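Side-chain contacts in Non-reducing end beta-L-arabinofuranosidase (PDB 5MQO), which probably hydrolyses terminal sugars from plant pectin as a glycoside hydrolase of family GH127 from a gut bacterium: residues G24-S29 / M395-G400; G400-A405 / F532-E537; Y472-S477 / L501-E506; I481-Y486 / V515-N520. All blocks are in the same frame, centred on the assembly; numbering follows the deposited sequence.

Contact 1: G24-S29 / M395-G400; sequences GLTDMS and MLEVTG
Met-28 lays its thioether across the base of Glu-397, the two side chains crossing obliquely. The sulfur makes the double touch: Met-28 SD is 3.5 Å from Glu-397 CB, and the same sulfur also approaches the carboxylate oxygen OE1. That oxygen lies alongside the methionine chain as well, with Met-28 CG 3.5 Å from Glu-397 OE1. Met-28 turns at its last torsion (chi3 41°), and the bend carries CE on over the helix surface, where it meets Val-398 CG2 at 3.7 Å. Glu-397, kinked only modestly at chi2 (-144°), runs out toward the loop and so brings its carboxylate to the methionine. With an alanine here the sulfur and terminal methyl are gone, and Val-398 CG2 and the flank of Glu-397 would probably be left facing a gap between loop and helix. Behind Met-28 the loop is shaped by an Asx turn, in which Ser-29 N donates to Asp-27 OD1 over 3.2 Å, from above the carboxylate plane. Asp-27 N in turn is bonded to Glu-250 OE1. Ala-312 of helix 297-314 touches both Met-28 and Val-398, so the methionine sits where the N-terminal loop crosses two helices of the catalytic domain. Chemically the contact is plain van der Waals packing. No hydrogen bond joins the segments, and Thr-26 O stays 3.9 Å from Glu-397 OE1, one acceptor beside another. The soft thioether thus packs on a buried carboxylate by dispersion, without a directional bond between the segments.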
loop_
_atom_site.group_PDB
_atom_site.type_symbol
_atom_site.label_atom_id
_atom_site.label_comp_id
_atom_site.label_asym_id
_atom_site.label_seq_id
_atom_site.Cartn_x
_atom_site.Cartn_y
_atom_site.Cartn_z
ATOM N N GLY A 24 -10.061 13.396 -8.012
ATOM C CA GLY A 24 -9.118 12.317 -7.661
ATOM C C GLY A 24 -9.746 10.979 -7.256
ATOM O O GLY A 24 -10.932 10.924 -6.939
ATOM N N LEU A 25 -8.951 9.904 -7.303
ATOM C CA LEU A 25 -9.293 8.595 -6.700
ATOM C C LEU A 25 -9.865 8.759 -5.308
ATOM O O LEU A 25 -10.853 8.091 -4.960
ATOM C CB LEU A 25 -8.053 7.697 -6.606
ATOM C CG LEU A 25 -8.142 6.265 -6.056
ATOM C CD1 LEU A 25 -9.148 5.441 -6.850
ATOM C CD2 LEU A 25 -6.765 5.620 -6.126
ATOM N N THR A 26 -9.234 9.625 -4.512
ATOM C CA THR A 26 -9.889 10.205 -3.336
ATOM C C THR A 26 -9.789 11.728 -3.277
ATOM O O THR A 26 -8.708 12.318 -3.308
ATOM C CB THR A 26 -9.425 9.577 -1.996
ATOM O OG1 THR A 26 -8.006 9.431 -1.982
ATOM C CG2 THR A 26 -10.061 8.203 -1.845
ATOM N N ASP A 27 -10.947 12.336 -3.087
ATOM C CA ASP A 27 -11.111 13.731 -3.257
ATOM C C ASP A 27 -11.337 14.483 -1.949
ATOM O O ASP A 27 -12.478 14.766 -1.586
ATOM C CB ASP A 27 -12.293 13.904 -4.180
ATOM C CG ASP A 27 -12.491 15.309 -4.591
ATOM O OD1 ASP A 27 -11.534 16.099 -4.463
ATOM O OD2 ASP A 27 -13.615 15.602 -5.051
ATOM N N MET A 28 -10.248 14.861 -1.278
ATOM C CA MET A 28 -10.299 15.751 -0.104
ATOM C C MET A 28 -10.288 17.258 -0.494
ATOM O O MET A 28 -10.014 18.132 0.320
ATOM C CB MET A 28 -9.146 15.415 0.855
ATOM C CG MET A 28 -9.242 13.998 1.378
ATOM S SD MET A 28 -8.111 13.389 2.642
ATOM C CE MET A 28 -8.035 14.785 3.711
ATOM N N SER A 29 -10.642 17.563 -1.735
ATOM C CA SER A 29 -10.537 18.916 -2.252
ATOM C C SER A 29 -11.469 19.926 -1.561
ATOM O O SER A 29 -11.118 21.082 -1.465
ATOM C CB SER A 29 -10.781 18.888 -3.753
ATOM O OG SER A 29 -12.111 18.472 -4.018
ATOM N N MET A 395 -3.519 10.078 6.121
ATOM C CA MET A 395 -2.728 10.859 7.078
ATOM C C MET A 395 -1.843 11.918 6.385
ATOM O O MET A 395 -1.731 13.049 6.866
ATOM C CB MET A 395 -1.902 9.945 7.979
ATOM C CG MET A 395 -2.759 9.029 8.850
ATOM S SD MET A 395 -3.710 9.833 10.149
ATOM C CE MET A 395 -2.388 10.340 11.236
ATOM N N LEU A 396 -1.251 11.563 5.253
ATOM C CA LEU A 396 -0.572 12.552 4.428
ATOM C C LEU A 396 -1.502 13.724 4.073
ATOM O O LEU A 396 -1.143 14.884 4.329
ATOM C CB LEU A 396 -0.016 11.934 3.145
ATOM C CG LEU A 396 0.753 12.867 2.191
ATOM C CD1 LEU A 396 2.046 13.388 2.828
ATOM C CD2 LEU A 396 1.057 12.116 0.904
ATOM N N GLU A 397 -2.680 13.429 3.514
ATOM C CA GLU A 397 -3.581 14.498 3.002
ATOM C C GLU A 397 -4.114 15.414 4.148
ATOM O O GLU A 397 -4.198 16.612 4.006
ATOM C CB GLU A 397 -4.719 13.912 2.124
ATOM C CG GLU A 397 -4.216 13.101 0.913
ATOM C CD GLU A 397 -5.055 13.210 -0.368
ATOM O OE1 GLU A 397 -6.315 13.048 -0.380
ATOM O OE2 GLU A 397 -4.420 13.447 -1.415
ATOM N N VAL A 398 -4.412 14.824 5.291
ATOM C CA VAL A 398 -4.822 15.552 6.488
ATOM C C VAL A 398 -3.739 16.387 7.193
ATOM O O VAL A 398 -4.086 17.289 7.948
ATOM C CB VAL A 398 -5.376 14.528 7.503
ATOM C CG1 VAL A 398 -5.410 15.062 8.916
ATOM C CG2 VAL A 398 -6.756 14.059 7.075
ATOM N N THR A 399 -2.459 16.052 7.011
ATOM C CA THR A 399 -1.348 16.697 7.757
ATOM C C THR A 399 -0.260 17.397 6.937
ATOM O O THR A 399 0.427 18.273 7.454
ATOM C CB THR A 399 -0.608 15.693 8.673
ATOM O OG1 THR A 399 0.021 14.671 7.893
ATOM C CG2 THR A 399 -1.552 15.072 9.640
ATOM N N GLY A 400 -0.050 16.985 5.694
ATOM C CA GLY A 400 1.000 17.562 4.888
ATOM C C GLY A 400 2.384 17.102 5.270
ATOM O O GLY A 400 3.351 17.638 4.758
#

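Contact 2: G400-A405 / F532-E537; sequences GDAKYA and FFRIPE
Arg-534 reaches Ala-402 and Ala-405 by running straight out from its strand and then turning. Its CG stands opposite the backbone N (chi1 -176°), the next bond is extended too, and a sharp bend at chi3 (72°) swings the guanidinium along the first turn of the helix. The aliphatic part does the touching. Arg-534 CG lies 4.1 Å from Ala-402 CB, and CD packs tightly against Ala-405 CB at 3.4 Å, with NE following at 3.9 Å from the same methyl. The guanidinium itself is sandwiched loosely near its rim: Ala-405 C is 4.2 Å above one face and Pro-536 CD 4.3 Å above the opposite one. Two small alanines on the strand-facing side of the helix probably let the arginine lie this close to the backbone. Its polar end is engaged beyond the contact, in salt bridges from NH2 to Glu-406 and from NH1 to Glu-409, and in a hydrogen bond from NE to Asn-484 O. Together these fix the plane of the group and probably balance its buried charge. The helix start is held separately by its N-cap, Asp-401, whose OD1 accepts from Lys-403 N at 3.1 Å in a nearly straight bond (167°). In the fold, helix 402-416 of the catalytic domain here meets strand 529-535 of the middle domain. Helix 382-399 backs it, with Leu-396 on Ala-405, while strand 559-565 supplies Tyr-560, which touches both Ala-402 and Arg-534.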
loop_
_atom_site.group_PDB
_atom_site.type_symbol
_atom_site.label_atom_id
_atom_site.label_comp_id
_atom_site.label_asym_id
_atom_site.label_seq_id
_atom_site.Cartn_x
_atom_site.Cartn_y
_atom_site.Cartn_z
ATOM N N GLY A 400 -0.050 16.985 5.694
ATOM C CA GLY A 400 1.000 17.562 4.888
ATOM C C GLY A 400 2.384 17.102 5.270
ATOM O O GLY A 400 3.351 17.638 4.758
ATOM N N ASP A 401 2.486 16.082 6.127
ATOM C CA ASP A 401 3.761 15.619 6.664
ATOM C C ASP A 401 4.325 14.521 5.769
ATOM O O ASP A 401 3.711 13.471 5.577
ATOM C CB ASP A 401 3.535 15.091 8.074
ATOM C CG ASP A 401 4.829 14.930 8.883
ATOM O OD1 ASP A 401 5.868 14.451 8.347
ATOM O OD2 ASP A 401 4.766 15.264 10.092
ATOM N N ALA A 402 5.514 14.757 5.227
ATOM C CA ALA A 402 6.145 13.808 4.306
ATOM C C ALA A 402 6.386 12.397 4.898
ATOM O O ALA A 402 6.549 11.420 4.143
ATOM C CB ALA A 402 7.453 14.381 3.804
ATOM N N LYS A 403 6.428 12.285 6.228
ATOM C CA LYS A 403 6.697 10.999 6.855
ATOM C C LYS A 403 5.594 9.972 6.560
ATOM O O LYS A 403 5.861 8.777 6.529
ATOM C CB LYS A 403 6.918 11.158 8.360
ATOM C CG LYS A 403 5.647 11.318 9.177
ATOM C CD LYS A 403 5.954 11.743 10.595
ATOM C CE LYS A 403 4.717 11.684 11.475
ATOM N NZ LYS A 403 5.117 11.475 12.892
ATOM N N TYR A 404 4.367 10.435 6.346
ATOM C CA TYR A 404 3.297 9.547 5.924
ATOM C C TYR A 404 3.475 9.124 4.469
ATOM O O TYR A 404 3.171 7.989 4.119
ATOM C CB TYR A 404 1.926 10.199 6.143
ATOM C CG TYR A 404 1.619 10.495 7.599
ATOM C CD1 TYR A 404 1.487 9.449 8.535
ATOM C CD2 TYR A 404 1.482 11.804 8.052
ATOM C CE1 TYR A 404 1.210 9.713 9.862
ATOM C CE2 TYR A 404 1.221 12.068 9.372
ATOM C CZ TYR A 404 1.080 11.023 10.268
ATOM O OH TYR A 404 0.812 11.290 11.580
ATOM N N ALA A 405 3.984 10.019 3.627
ATOM C CA ALA A 405 4.339 9.646 2.252
ATOM C C ALA A 405 5.403 8.526 2.133
ATOM O O ALA A 405 5.318 7.694 1.211
ATOM C CB ALA A 405 4.761 10.869 1.447
ATOM N N PHE A 532 7.253 21.064 -4.695
ATOM C CA PHE A 532 7.821 20.421 -3.511
ATOM C C PHE A 532 8.330 19.055 -3.913
ATOM O O PHE A 532 7.639 18.337 -4.644
ATOM C CB PHE A 532 6.772 20.248 -2.439
ATOM C CG PHE A 532 6.154 21.522 -1.970
ATOM C CD1 PHE A 532 5.123 22.115 -2.679
ATOM C CD2 PHE A 532 6.548 22.097 -0.766
ATOM C CE1 PHE A 532 4.516 23.281 -2.230
ATOM C CE2 PHE A 532 5.943 23.258 -0.297
ATOM C CZ PHE A 532 4.926 23.856 -1.043
ATOM N N PHE A 533 9.511 18.691 -3.424
ATOM C CA PHE A 533 10.091 17.347 -3.654
ATOM C C PHE A 533 10.330 16.642 -2.349
ATOM O O PHE A 533 11.087 17.121 -1.489
ATOM C CB PHE A 533 11.414 17.445 -4.426
ATOM C CG PHE A 533 11.257 18.083 -5.766
ATOM C CD1 PHE A 533 11.172 19.475 -5.876
ATOM C CD2 PHE A 533 11.109 17.298 -6.897
ATOM C CE1 PHE A 533 10.967 20.065 -7.097
ATOM C CE2 PHE A 533 10.915 17.882 -8.118
ATOM C CZ PHE A 533 10.841 19.268 -8.224
ATOM N N ARG A 534 9.686 15.500 -2.175
ATOM C CA ARG A 534 9.897 14.730 -0.954
ATOM C C ARG A 534 11.354 14.273 -0.920
ATOM O O ARG A 534 11.882 13.824 -1.927
ATOM C CB ARG A 534 8.928 13.546 -0.876
ATOM C CG ARG A 534 9.027 12.745 0.413
ATOM C CD ARG A 534 7.910 11.740 0.513
ATOM N NE ARG A 534 8.152 10.673 -0.425
ATOM C CZ ARG A 534 8.953 9.631 -0.211
ATOM N NH1 ARG A 534 9.099 8.703 -1.169
ATOM N NH2 ARG A 534 9.597 9.492 0.952
ATOM N N ILE A 535 12.009 14.463 0.215
ATOM C CA ILE A 535 13.272 13.790 0.509
ATOM C C ILE A 535 12.994 12.522 1.330
ATOM O O ILE A 535 12.604 12.641 2.493
ATOM C CB ILE A 535 14.214 14.687 1.324
ATOM C CG1 ILE A 535 14.342 16.076 0.671
ATOM C CG2 ILE A 535 15.554 13.978 1.502
ATOM C CD1 ILE A 535 14.555 16.050 -0.833
ATOM N N PRO A 536 13.182 11.315 0.727
ATOM C CA PRO A 536 13.008 10.046 1.463
ATOM C C PRO A 536 13.768 9.923 2.783
ATOM O O PRO A 536 14.864 10.455 2.918
ATOM C CB PRO A 536 13.491 8.983 0.468
ATOM C CG PRO A 536 13.141 9.559 -0.854
ATOM C CD PRO A 536 13.295 11.060 -0.724
ATOM N N GLU A 537 13.139 9.226 3.732
ATOM C CA GLU A 537 13.684 8.967 5.060
ATOM C C GLU A 537 14.995 8.236 4.909
ATOM O O GLU A 537 15.952 8.540 5.601
ATOM C CB GLU A 537 12.704 8.135 5.904
ATOM C CG GLU A 537 13.057 8.113 7.392
ATOM C CD GLU A 537 12.184 7.205 8.249
ATOM O OE1 GLU A 537 11.375 6.426 7.709
ATOM O OE2 GLU A 537 12.311 7.263 9.487
#

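Contact 3: Y472-S477 / L501-E506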
loop_
_atom_site.group_PDB
_atom_site.type_symbol
_atom_site.label_atom_id
_atom_site.label_comp_id
_atom_site.label_asym_id
_atom_site.label_seq_id
_atom_site.Cartn_x
_atom_site.Cartn_y
_atom_site.Cartn_z
ATOM N N TYR A 472 -1.111 8.011 -6.768
ATOM C CA TYR A 472 -0.311 8.331 -5.578
ATOM C C TYR A 472 0.994 9.159 -5.856
ATOM O O TYR A 472 1.763 9.465 -4.931
ATOM C CB TYR A 472 0.012 6.996 -4.852
ATOM C CG TYR A 472 -1.256 6.292 -4.375
ATOM C CD1 TYR A 472 -1.814 6.621 -3.150
ATOM C CD2 TYR A 472 -1.932 5.372 -5.185
ATOM C CE1 TYR A 472 -3.002 6.057 -2.735
ATOM C CE2 TYR A 472 -3.131 4.791 -4.773
ATOM C CZ TYR A 472 -3.664 5.130 -3.537
ATOM O OH TYR A 472 -4.824 4.556 -3.066
ATOM N N ALA A 473 1.230 9.557 -7.107
ATOM C CA ALA A 473 2.515 10.170 -7.465
ATOM C C ALA A 473 2.615 11.587 -6.962
ATOM O O ALA A 473 3.669 11.964 -6.497
ATOM C CB ALA A 473 2.741 10.127 -8.958
ATOM N N TYR A 474 1.518 12.349 -7.019
ATOM C CA TYR A 474 1.518 13.758 -6.606
ATOM C C TYR A 474 0.331 14.084 -5.693
ATOM O O TYR A 474 -0.673 13.372 -5.679
ATOM C CB TYR A 474 1.419 14.700 -7.827
ATOM C CG TYR A 474 2.462 14.553 -8.932
ATOM C CD1 TYR A 474 3.685 15.248 -8.886
ATOM C CD2 TYR A 474 2.204 13.772 -10.065
ATOM C CE1 TYR A 474 4.639 15.122 -9.909
ATOM C CE2 TYR A 474 3.145 13.650 -11.083
ATOM C CZ TYR A 474 4.358 14.324 -10.999
ATOM O OH TYR A 474 5.275 14.188 -11.999
ATOM N N THR A 475 0.433 15.170 -4.940
ATOM C CA THR A 475 -0.753 15.826 -4.409
ATOM C C THR A 475 -0.683 17.306 -4.701
ATOM O O THR A 475 0.371 17.833 -5.066
ATOM C CB THR A 475 -0.846 15.658 -2.893
ATOM O OG1 THR A 475 0.411 16.033 -2.322
ATOM C CG2 THR A 475 -1.196 14.197 -2.505
ATOM N N LEU A 476 -1.796 17.985 -4.485
ATOM C CA LEU A 476 -1.866 19.446 -4.650
ATOM C C LEU A 476 -2.245 20.123 -3.342
ATOM O O LEU A 476 -2.748 19.477 -2.413
ATOM C CB LEU A 476 -2.914 19.819 -5.697
ATOM C CG LEU A 476 -2.995 18.970 -6.971
ATOM C CD1 LEU A 476 -4.298 19.241 -7.708
ATOM C CD2 LEU A 476 -1.786 19.225 -7.872
ATOM N N SER A 477 -1.997 21.431 -3.303
ATOM C CA SER A 477 -2.561 22.330 -2.287
ATOM C C SER A 477 -2.592 23.715 -2.904
ATOM O O SER A 477 -2.173 23.875 -4.040
ATOM C CB SER A 477 -1.755 22.287 -0.981
ATOM O OG SER A 477 -0.509 22.933 -1.066
ATOM N N LEU A 501 -1.657 23.072 -16.463
ATOM C CA LEU A 501 -0.271 22.992 -16.078
ATOM C C LEU A 501 0.082 21.573 -16.408
ATOM O O LEU A 501 -0.585 20.656 -15.946
ATOM C CB LEU A 501 -0.115 23.267 -14.593
ATOM C CG LEU A 501 1.309 23.484 -14.089
ATOM C CD1 LEU A 501 1.268 24.173 -12.732
ATOM C CD2 LEU A 501 2.078 22.172 -14.023
ATOM N N ALA A 502 1.091 21.383 -17.244
ATOM C CA ALA A 502 1.516 20.038 -17.611
ATOM C C ALA A 502 2.976 19.898 -17.299
ATOM O O ALA A 502 3.734 20.829 -17.530
ATOM C CB ALA A 502 1.273 19.786 -19.078
ATOM N N LEU A 503 3.385 18.758 -16.761
ATOM C CA LEU A 503 4.807 18.531 -16.594
ATOM C C LEU A 503 5.211 17.099 -16.944
ATOM O O LEU A 503 4.384 16.211 -17.088
ATOM C CB LEU A 503 5.280 18.986 -15.206
ATOM C CG LEU A 503 4.647 18.373 -13.949
ATOM C CD1 LEU A 503 5.220 16.999 -13.614
ATOM C CD2 LEU A 503 4.830 19.306 -12.764
ATOM N N VAL A 504 6.502 16.922 -17.143
ATOM C CA VAL A 504 7.071 15.645 -17.531
ATOM C C VAL A 504 8.166 15.278 -16.534
ATOM O O VAL A 504 9.085 16.071 -16.278
ATOM C CB VAL A 504 7.651 15.683 -18.958
ATOM C CG1 VAL A 504 8.002 14.282 -19.423
ATOM C CG2 VAL A 504 6.636 16.290 -19.901
ATOM N N GLN A 505 8.055 14.070 -15.983
ATOM C CA GLN A 505 8.980 13.560 -14.990
ATOM C C GLN A 505 9.804 12.487 -15.659
ATOM O O GLN A 505 9.238 11.543 -16.206
ATOM C CB GLN A 505 8.206 12.977 -13.803
ATOM C CG GLN A 505 9.109 12.348 -12.726
ATOM C CD GLN A 505 8.519 12.383 -11.322
ATOM O OE1 GLN A 505 7.569 13.104 -11.044
ATOM N NE2 GLN A 505 9.091 11.632 -10.445
ATOM N N GLU A 506 11.127 12.633 -15.630
ATOM C CA GLU A 506 12.014 11.632 -16.205
ATOM C C GLU A 506 12.926 11.137 -15.109
ATOM O O GLU A 506 13.502 11.946 -14.390
ATOM C CB GLU A 506 12.823 12.229 -17.342
ATOM C CG GLU A 506 12.001 13.114 -18.283
ATOM C CD GLU A 506 12.770 13.496 -19.538
ATOM O OE1 GLU A 506 13.544 14.488 -19.509
ATOM O OE2 GLU A 506 12.607 12.777 -20.545
#
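Tyr-474 OH is the crowded atom of this contact, pressed by Gln-505, Leu-503 and a residue beyond both segments. Its hydrogen bond goes to Asn-489 OD1. Gln-505 OE1 lies as close as 2.7 Å to Tyr-474 OH, and Asn-489 ND2 bonds weakly to the same glutamine oxygen, so the phenol and the two amides form one small polar cluster in a buried place. The glutamine chain starts anti to its backbone N and stays extended beyond CG, which lets it slide past the tyrosine in the opposite direction. The amide plane stands 77° from the ring plane, and OE1 comes to the ring obliquely, 3.4 Å from Tyr-474 CZ. Gln-505 CB also packs against the hydroxyl, 3.6 Å from Tyr-474 OH. Leu-503 also approaches obliquely: its CG occupies the position between backbone N and carbonyl carbon (chi1 58°), and from there CD1 comes within 3.2 Å of Tyr-474 OH and 3.8 Å of Tyr-474 CZ. A phenylalanine in place of Tyr-474 lacks the hydroxyl, and Asn-489 OD1 would probably be left without this partner in a buried cluster. Strand 474-477 belongs to the mixed sheet and strand 500-506 to the antiparallel one, so the tyrosine bridges two facing sheets in the manner of a beta-sandwich. Cys-483 of strand 480-483 flanks it within its own sheet, while Val-517 and Leu-519 of strand 514-521 pack on Leu-503.

Contact 4: I481-Y486 / V515-N520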
loop_
_atom_site.group_PDB
_atom_site.type_symbol
_atom_site.label_atom_id
_atom_site.label_comp_id
_atom_site.label_asym_id
_atom_site.label_seq_id
_atom_site.Cartn_x
_atom_site.Cartn_y
_atom_site.Cartn_z
ATOM N N ILE A 481 2.447 22.168 -5.959
ATOM C CA ILE A 481 2.422 20.744 -6.325
ATOM C C ILE A 481 3.525 19.924 -5.628
ATOM O O ILE A 481 4.699 20.304 -5.627
ATOM C CB ILE A 481 2.626 20.608 -7.841
ATOM C CG1 ILE A 481 1.498 21.366 -8.553
ATOM C CG2 ILE A 481 2.723 19.137 -8.277
ATOM C CD1 ILE A 481 1.647 21.446 -10.050
ATOM N N TYR A 482 3.140 18.761 -5.099
ATOM C CA TYR A 482 4.042 17.907 -4.328
ATOM C C TYR A 482 4.413 16.644 -5.081
ATOM O O TYR A 482 3.526 15.912 -5.528
ATOM C CB TYR A 482 3.370 17.527 -3.016
ATOM C CG TYR A 482 3.079 18.713 -2.132
ATOM C CD1 TYR A 482 2.005 19.570 -2.414
ATOM C CD2 TYR A 482 3.865 18.987 -1.013
ATOM C CE1 TYR A 482 1.721 20.658 -1.598
ATOM C CE2 TYR A 482 3.591 20.083 -0.195
ATOM C CZ TYR A 482 2.528 20.919 -0.492
ATOM O OH TYR A 482 2.254 21.993 0.306
ATOM N N CYS A 483 5.713 16.385 -5.223
ATOM C CA CYS A 483 6.160 15.112 -5.793
ATOM C C CYS A 483 6.341 14.097 -4.653
ATOM O O CYS A 483 7.300 14.183 -3.876
ATOM C CB CYS A 483 7.449 15.271 -6.605
ATOM S SG CYS A 483 7.370 16.581 -7.853
ATOM N N ASN A 484 5.420 13.138 -4.591
ATOM C CA ASN A 484 5.406 12.130 -3.566
ATOM C C ASN A 484 6.006 10.781 -3.973
ATOM O O ASN A 484 6.849 10.258 -3.259
ATOM C CB ASN A 484 3.976 11.963 -3.086
ATOM C CG ASN A 484 3.509 13.162 -2.302
ATOM O OD1 ASN A 484 4.144 13.533 -1.337
ATOM N ND2 ASN A 484 2.413 13.775 -2.716
ATOM N N LEU A 485 5.577 10.198 -5.087
ATOM C CA LEU A 485 6.173 8.934 -5.543
ATOM C C LEU A 485 6.824 9.135 -6.871
ATOM O O LEU A 485 6.121 9.288 -7.862
ATOM C CB LEU A 485 5.162 7.794 -5.683
ATOM C CG LEU A 485 4.364 7.307 -4.466
ATOM C CD1 LEU A 485 3.932 5.863 -4.696
ATOM C CD2 LEU A 485 5.101 7.471 -3.142
ATOM N N TYR A 486 8.164 9.077 -6.870
ATOM C CA TYR A 486 8.977 9.238 -8.064
ATOM C C TYR A 486 8.816 8.061 -9.024
ATOM O O TYR A 486 8.677 6.905 -8.614
ATOM C CB TYR A 486 10.470 9.476 -7.701
ATOM C CG TYR A 486 10.671 10.683 -6.789
ATOM C CD1 TYR A 486 10.291 11.961 -7.207
ATOM C CD2 TYR A 486 11.211 10.554 -5.514
ATOM C CE1 TYR A 486 10.422 13.069 -6.387
ATOM C CE2 TYR A 486 11.347 11.672 -4.680
ATOM C CZ TYR A 486 10.940 12.925 -5.124
ATOM O OH TYR A 486 11.045 14.055 -4.355
ATOM N N VAL A 515 16.028 12.485 -10.536
ATOM C CA VAL A 515 14.718 12.903 -11.060
ATOM C C VAL A 515 14.790 14.251 -11.777
ATOM O O VAL A 515 15.449 15.174 -11.336
ATOM C CB VAL A 515 13.645 12.932 -9.949
ATOM C CG1 VAL A 515 12.248 13.192 -10.511
ATOM C CG2 VAL A 515 13.656 11.608 -9.202
ATOM N N ARG A 516 14.114 14.328 -12.908
ATOM C CA ARG A 516 14.009 15.553 -13.633
ATOM C C ARG A 516 12.547 15.824 -13.866
ATOM O O ARG A 516 11.841 14.970 -14.432
ATOM C CB ARG A 516 14.725 15.445 -14.974
ATOM C CG ARG A 516 14.634 16.701 -15.835
ATOM C CD ARG A 516 15.316 16.468 -17.156
ATOM N NE ARG A 516 16.739 16.229 -16.979
ATOM C CZ ARG A 516 17.586 15.947 -17.964
ATOM N NH1 ARG A 516 17.177 15.872 -19.230
ATOM N NH2 ARG A 516 18.862 15.748 -17.668
ATOM N N VAL A 517 12.126 17.020 -13.438
ATOM C CA VAL A 517 10.793 17.541 -13.687
ATOM C C VAL A 517 10.927 18.666 -14.711
ATOM O O VAL A 517 11.664 19.638 -14.515
ATOM C CB VAL A 517 10.100 17.996 -12.376
ATOM C CG1 VAL A 517 8.718 18.589 -12.643
ATOM C CG2 VAL A 517 9.963 16.792 -11.453
ATOM N N THR A 518 10.228 18.499 -15.822
ATOM C CA THR A 518 10.256 19.451 -16.907
ATOM C C THR A 518 8.855 20.019 -17.023
ATOM O O THR A 518 7.910 19.246 -17.094
ATOM C CB THR A 518 10.642 18.756 -18.223
ATOM O OG1 THR A 518 11.840 17.974 -18.028
ATOM C CG2 THR A 518 10.838 19.779 -19.322
ATOM N N LEU A 519 8.738 21.351 -17.055
ATOM C CA LEU A 519 7.450 22.049 -17.207
ATOM C C LEU A 519 7.062 22.346 -18.641
ATOM O O LEU A 519 7.621 23.264 -19.218
ATOM C CB LEU A 519 7.524 23.379 -16.485
ATOM C CG LEU A 519 7.582 23.202 -14.980
ATOM C CD1 LEU A 519 8.210 24.436 -14.380
ATOM C CD2 LEU A 519 6.186 22.950 -14.397
ATOM N N ASN A 520 6.095 21.608 -19.203
ATOM C CA ASN A 520 5.648 21.845 -20.589
ATOM C C ASN A 520 4.756 23.041 -20.683
ATOM O O ASN A 520 5.088 23.966 -21.371
ATOM C CB ASN A 520 4.891 20.669 -21.183
ATOM C CG ASN A 520 5.742 19.439 -21.353
ATOM O OD1 ASN A 520 5.200 18.342 -21.482
ATOM N ND2 ASN A 520 7.066 19.591 -21.342
#
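The ring of Tyr-486 is met obliquely by Val-515, whose branched end crosses it at about a right angle. The valine reaches one side of the ring near its root: Val-515 CG2 is 3.9 Å from Tyr-486 CD1 and equally far from CG, and it stays 4.1 Å from Tyr-486 CB. The second methyl joins in, with Val-515 CG1 4.0 Å from CD1 of the tyrosine. Tyr-509 makes an edge-to-face contact with the same ring. Val-515 holds CG1 anti to its backbone N (chi1 -173°), a setting that turns both methyls to the tyrosine. At the far end of the ring the hydroxyl is hydrogen-bonded to Arg-534 O, so the phenol is pinned at its polar tip while its root rests on the valine. The second touch is lighter. Cys-483 SG and Val-517 CG2 stand 4.4 Å apart, a loose apolar meeting. The backbones draw together towards the tyrosine, the alpha carbons of Cys-483 and Val-517 being 9.5 Å apart but those of Tyr-486 and Val-515 only 7.4 Å. No hydrogen bond passes between the segments, and the interface is held by packing alone. Residues 481-483 lie in the mixed sheet beside strand 529-535, and the chain then leaves the strand to deliver Tyr-486 across to strand 514-521 of the antiparallel sheet. Strand 572-577 closes round the pair, with Met-577 touching both Tyr-486 and Val-515, and Gln-505 of strand 500-506 meets both from the other neighbouring strand.

Overall arrangement
Starting at the N terminus, the first loop is closed late: contact 1 brings residues 24-29 back onto helix 382-399, after most of the helical catalytic domain. At Gly-400, which the two contacts share, contact 2 opens, and it closes only when strand 529-535 reaches helix 402-416. Contacts 3 and 4 both fall within that span. They cross each other, since residues 481-486 come between 472-477 and 501-506, and 515-520 follow last. With centres about 5 Å apart, they join the mixed and antiparallel sheets face to face. Contact 2 ties this sandwich to the helices, and contact 1 adds the N-terminal loop to the same helical support.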